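Local coordinates for protein profilin (Schizosaccharomyces pombe, PDB 3D9Y) that binds monomeric actin and shapes the actin cytoskeleton, and is essential for cytokinesis in fission yeast, at residues A[9-14]-A[112-117]; A[17-22]-A[99-104]. All coordinates share one frame; numbering follows the deposited sequence.

Interaction 1 of 2, residues A[9-14]-A[112-117]; sequences TSLLGT and AKITEA
Ser10 and Leu11, near the C-terminal part of helix 3-12, meet Ile114 and Thr115 of helix 108-125 in a small, mainly apolar contact centred on Ile114. Ser10 takes part only marginally, through its carbonyl O, 4.4 Å from Ile114 CG2. Leu11 is a closer partner: its CD2 lies 4.0 Å from Ile114 CG2, and the two side chains slide past each other in opposite directions. The same methyl group comes within 4.3 Å of Thr115 OG1, a hydroxyl already engaged with Ser100 OG and Ala111 O. Thr14 completes the contact. Its side chain and that of Ile114 reach toward each other tip to tip: Thr14 OG1 lies 4.2 Å from Ile114 CD1, and Thr14 CG2 is as far from Ile114 CG2. With chi1 at 67°, OG1 lies between the backbone N and the carbonyl carbon and turns back toward Leu11 O, to which it donates at 2.7 Å; the same hydroxyl oxygen is also bonded to Lys16 N. Thr14 N donates to Leu11 O as well, so two bonds grip that carbonyl. The arrangement is that of the profilin fold, in which the N- and C-terminal helices pack together on one face of the central sheet.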
# COMPACT_ATOMS: atom_id res chain seq x y z
N THR A 9 6.23 2.35 -13.53
CA THR A 9 5.67 1.71 -14.72
C THR A 9 4.45 0.88 -14.37
O THR A 9 3.39 1.04 -14.97
CB THR A 9 6.74 0.82 -15.42
OG1 THR A 9 7.82 1.64 -15.88
CG2 THR A 9 6.14 0.07 -16.61
N SER A 10 4.58 0.01 -13.37
CA SER A 10 3.51 -0.94 -13.08
C SER A 10 2.32 -0.34 -12.31
O SER A 10 1.19 -0.78 -12.50
CB SER A 10 4.07 -2.14 -12.33
OG SER A 10 5.06 -2.78 -13.13
N LEU A 11 2.55 0.65 -11.46
CA LEU A 11 1.44 1.22 -10.70
C LEU A 11 1.03 2.59 -11.25
O LEU A 11 -0.08 2.74 -11.74
CB LEU A 11 1.77 1.27 -9.21
CG LEU A 11 1.99 -0.11 -8.57
CD1 LEU A 11 2.51 -0.01 -7.15
CD2 LEU A 11 0.74 -0.96 -8.61
N LEU A 12 1.90 3.59 -11.16
CA LEU A 12 1.57 4.92 -11.72
C LEU A 12 1.25 4.89 -13.22
O LEU A 12 0.39 5.65 -13.70
CB LEU A 12 2.68 5.93 -11.45
CG LEU A 12 3.08 6.22 -10.00
CD1 LEU A 12 4.00 7.40 -9.93
CD2 LEU A 12 1.88 6.44 -9.16
N GLY A 13 1.92 4.01 -13.96
CA GLY A 13 1.75 3.93 -15.40
C GLY A 13 0.36 3.49 -15.84
O GLY A 13 -0.01 3.67 -17.00
N THR A 14 -0.42 2.93 -14.91
CA THR A 14 -1.79 2.51 -15.21
C THR A 14 -2.76 3.68 -15.37
O THR A 14 -3.82 3.52 -15.97
CB THR A 14 -2.37 1.62 -14.11
OG1 THR A 14 -2.54 2.39 -12.90
CG2 THR A 14 -1.46 0.41 -13.87
N ALA A 112 -7.59 -1.63 -5.98
CA ALA A 112 -7.38 -2.91 -5.29
C ALA A 112 -6.98 -4.02 -6.26
O ALA A 112 -6.04 -4.77 -6.01
CB ALA A 112 -8.61 -3.31 -4.52
N LYS A 113 -7.71 -4.14 -7.37
CA LYS A 113 -7.46 -5.23 -8.33
C LYS A 113 -6.05 -5.13 -8.91
O LYS A 113 -5.32 -6.13 -8.97
CB LYS A 113 -8.50 -5.22 -9.46
CG LYS A 113 -9.86 -5.79 -9.04
CD LYS A 113 -11.00 -5.34 -9.96
CE LYS A 113 -12.37 -5.68 -9.37
NZ LYS A 113 -13.47 -4.83 -9.93
N ILE A 114 -5.64 -3.92 -9.28
CA ILE A 114 -4.29 -3.71 -9.82
C ILE A 114 -3.21 -4.07 -8.78
O ILE A 114 -2.27 -4.82 -9.08
CB ILE A 114 -4.12 -2.24 -10.28
CG1 ILE A 114 -4.96 -2.00 -11.54
CG2 ILE A 114 -2.64 -1.88 -10.56
CD1 ILE A 114 -5.28 -0.57 -11.80
N THR A 115 -3.37 -3.56 -7.57
CA THR A 115 -2.34 -3.72 -6.52
C THR A 115 -2.28 -5.17 -6.02
O THR A 115 -1.19 -5.73 -5.86
CB THR A 115 -2.44 -2.66 -5.44
OG1 THR A 115 -2.61 -1.38 -5.91
CG2 THR A 115 -1.59 -2.85 -4.32
N GLU A 116 -3.45 -5.79 -5.85
CA GLU A 116 -3.50 -7.22 -5.47
C GLU A 116 -2.86 -8.11 -6.54
O GLU A 116 -2.21 -9.09 -6.23
CB GLU A 116 -4.94 -7.67 -5.22
CG GLU A 116 -5.60 -6.99 -3.99
CD GLU A 116 -5.26 -7.61 -2.62
OE1 GLU A 116 -4.49 -8.59 -2.54
OE2 GLU A 116 -5.80 -7.10 -1.60
N ALA A 117 -3.08 -7.78 -7.81
CA ALA A 117 -2.53 -8.56 -8.92
C ALA A 117 -1.02 -8.44 -8.95
O ALA A 117 -0.32 -9.46 -9.12
CB ALA A 117 -3.14 -8.09 -10.23

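Interaction 2 of 2, residues A[17-22]-A[99-104]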
# COMPACT_ATOMS: atom_id res chain seq x y z
N ILE A 17 -3.61 4.84 -10.30
CA ILE A 17 -2.94 4.96 -9.02
C ILE A 17 -1.99 6.12 -9.14
O ILE A 17 -1.12 6.09 -9.99
CB ILE A 17 -2.17 3.68 -8.70
CG1 ILE A 17 -3.17 2.55 -8.39
CG2 ILE A 17 -1.20 3.89 -7.53
CD1 ILE A 17 -2.57 1.15 -8.40
N ASP A 18 -2.16 7.14 -8.30
CA ASP A 18 -1.46 8.41 -8.51
C ASP A 18 -0.22 8.59 -7.62
O ASP A 18 0.65 9.41 -7.93
CB ASP A 18 -2.43 9.60 -8.42
CG ASP A 18 -3.04 9.78 -7.04
OD1 ASP A 18 -3.00 8.84 -6.24
OD2 ASP A 18 -3.56 10.88 -6.76
N ARG A 19 -0.12 7.81 -6.54
CA ARG A 19 1.10 7.74 -5.72
C ARG A 19 1.28 6.30 -5.26
O ARG A 19 0.30 5.57 -5.11
CB ARG A 19 1.03 8.67 -4.49
CG ARG A 19 0.25 9.97 -4.66
CD ARG A 19 0.40 10.88 -3.44
NE ARG A 19 1.59 11.72 -3.53
CZ ARG A 19 2.09 12.45 -2.53
NH1 ARG A 19 1.53 12.45 -1.33
NH2 ARG A 19 3.18 13.18 -2.74
N ALA A 20 2.53 5.90 -5.04
CA ALA A 20 2.81 4.52 -4.62
C ALA A 20 4.17 4.36 -3.95
O ALA A 20 5.08 5.19 -4.12
CB ALA A 20 2.69 3.56 -5.80
N ALA A 21 4.28 3.29 -3.17
CA ALA A 21 5.52 2.92 -2.52
C ALA A 21 5.61 1.40 -2.36
O ALA A 21 4.60 0.69 -2.40
CB ALA A 21 5.64 3.61 -1.17
N ILE A 22 6.84 0.91 -2.23
CA ILE A 22 7.09 -0.50 -1.93
C ILE A 22 8.03 -0.55 -0.73
O ILE A 22 9.07 0.10 -0.73
CB ILE A 22 7.70 -1.25 -3.12
CG1 ILE A 22 6.75 -1.15 -4.33
CG2 ILE A 22 8.01 -2.71 -2.74
CD1 ILE A 22 7.31 -1.68 -5.62
N VAL A 99 2.08 -0.28 -1.48
CA VAL A 99 1.22 0.80 -1.03
C VAL A 99 0.79 1.64 -2.24
O VAL A 99 1.63 2.27 -2.89
CB VAL A 99 1.96 1.68 -0.03
CG1 VAL A 99 1.08 2.80 0.47
CG2 VAL A 99 2.48 0.85 1.14
N SER A 100 -0.52 1.66 -2.52
CA SER A 100 -1.10 2.41 -3.66
C SER A 100 -2.15 3.43 -3.23
O SER A 100 -3.11 3.07 -2.58
CB SER A 100 -1.76 1.42 -4.63
OG SER A 100 -0.80 0.63 -5.32
N HIS A 101 -1.95 4.70 -3.59
CA HIS A 101 -2.96 5.76 -3.40
C HIS A 101 -3.73 5.94 -4.71
O HIS A 101 -3.13 5.92 -5.79
CB HIS A 101 -2.26 7.08 -3.01
CG HIS A 101 -3.19 8.21 -2.72
ND1 HIS A 101 -3.49 8.61 -1.43
CD2 HIS A 101 -3.87 9.04 -3.54
CE1 HIS A 101 -4.32 9.63 -1.48
NE2 HIS A 101 -4.57 9.92 -2.74
N TYR A 102 -5.05 6.13 -4.61
CA TYR A 102 -5.89 6.42 -5.78
C TYR A 102 -6.75 7.68 -5.59
O TYR A 102 -7.19 7.98 -4.48
CB TYR A 102 -6.75 5.20 -6.14
CG TYR A 102 -7.77 4.80 -5.08
CD1 TYR A 102 -9.07 5.28 -5.14
CD2 TYR A 102 -7.44 3.93 -4.05
CE1 TYR A 102 -10.01 4.94 -4.18
CE2 TYR A 102 -8.38 3.57 -3.09
CZ TYR A 102 -9.67 4.08 -3.17
OH TYR A 102 -10.63 3.76 -2.24
N PRO A 103 -6.96 8.46 -6.67
CA PRO A 103 -7.80 9.65 -6.67
C PRO A 103 -9.30 9.36 -6.82
O PRO A 103 -9.69 8.22 -7.04
CB PRO A 103 -7.31 10.41 -7.90
CG PRO A 103 -6.95 9.34 -8.84
CD PRO A 103 -6.33 8.26 -8.00
N GLU A 104 -10.12 10.41 -6.73
CA GLU A 104 -11.58 10.28 -6.80
C GLU A 104 -12.11 9.59 -8.06
O GLU A 104 -13.19 9.00 -8.05
CB GLU A 104 -12.27 11.65 -6.64
CG GLU A 104 -11.92 12.67 -7.74
CD GLU A 104 -12.94 13.80 -7.85
OE1 GLU A 104 -13.59 14.13 -6.84
OE2 GLU A 104 -13.08 14.36 -8.96
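In the antiparallel central sheet of profilin, strands 19-24 and 96-102 are neighbours, and they pair Arg19 with His101, Ala20 with Ser100 and Ala21 with Val99. The short segments run at 174° to each other, their axes 4.8 Å apart. Ala21 and Val99 form a hydrogen-bonded pair, with N to O distances of 2.9 Å in both directions; at the next such pair His101 N donates to Arg19 O, also at 2.9 Å. Between them, Ala20 and Ser100 form a non-hydrogen-bonded pair facing helix 3-12. On the other side of the sheet Arg19 and His101 lie side by side, CB to CB 3.9 Å, and point the same way. Past the regular pairing, Asp18 N still donates to His101 O, though the bond is less straight, with an N-H...O angle of 144°. Ile17 sets CG2 against that same oxygen and CD1 at 3.6 Å from Ser100 OG, which is hydrogen-bonded to Thr115 OG1 of helix 108-125. At Asp18 a chi1 of 65° sets CG between the backbone N and the carbonyl carbon, 3.7 Å from Pro103 CD, as the two side chains slide past each other; the carboxylate and His101 ring planes are nearly coplanar. An alanine at Asp18 would keep the backbone bond and the CB, but loss of the carboxylate would probably open a gap beside Pro103 CD. This is the antiparallel pairing that joins the first and last strands in the middle of the profilin sheet, with its strand order 2-1-7-6-5-4-3.

Interactions 1 and 2 illustrate how a small fold brings the N-terminal and C-terminal parts of its chain together in two layers, helix on helix and strand beside strand. The elements come in mirrored order: helix 3-12, then strand 19-24, and, after most of the sheet, strand 96-102 followed by helix 108-125. The helices therefore meet in interaction 1 and the strands in interaction 2, whose segments lie between those of interaction 1 in sequence. The centres are about 9 Å apart, and a probable hydrogen bond of 2.8 Å between Thr115 OG1 and Ser100 OG links the layers. Leu12 CD2 also packs on the Ile17 backbone, and Thr115 OG1 on Ile17 CD1.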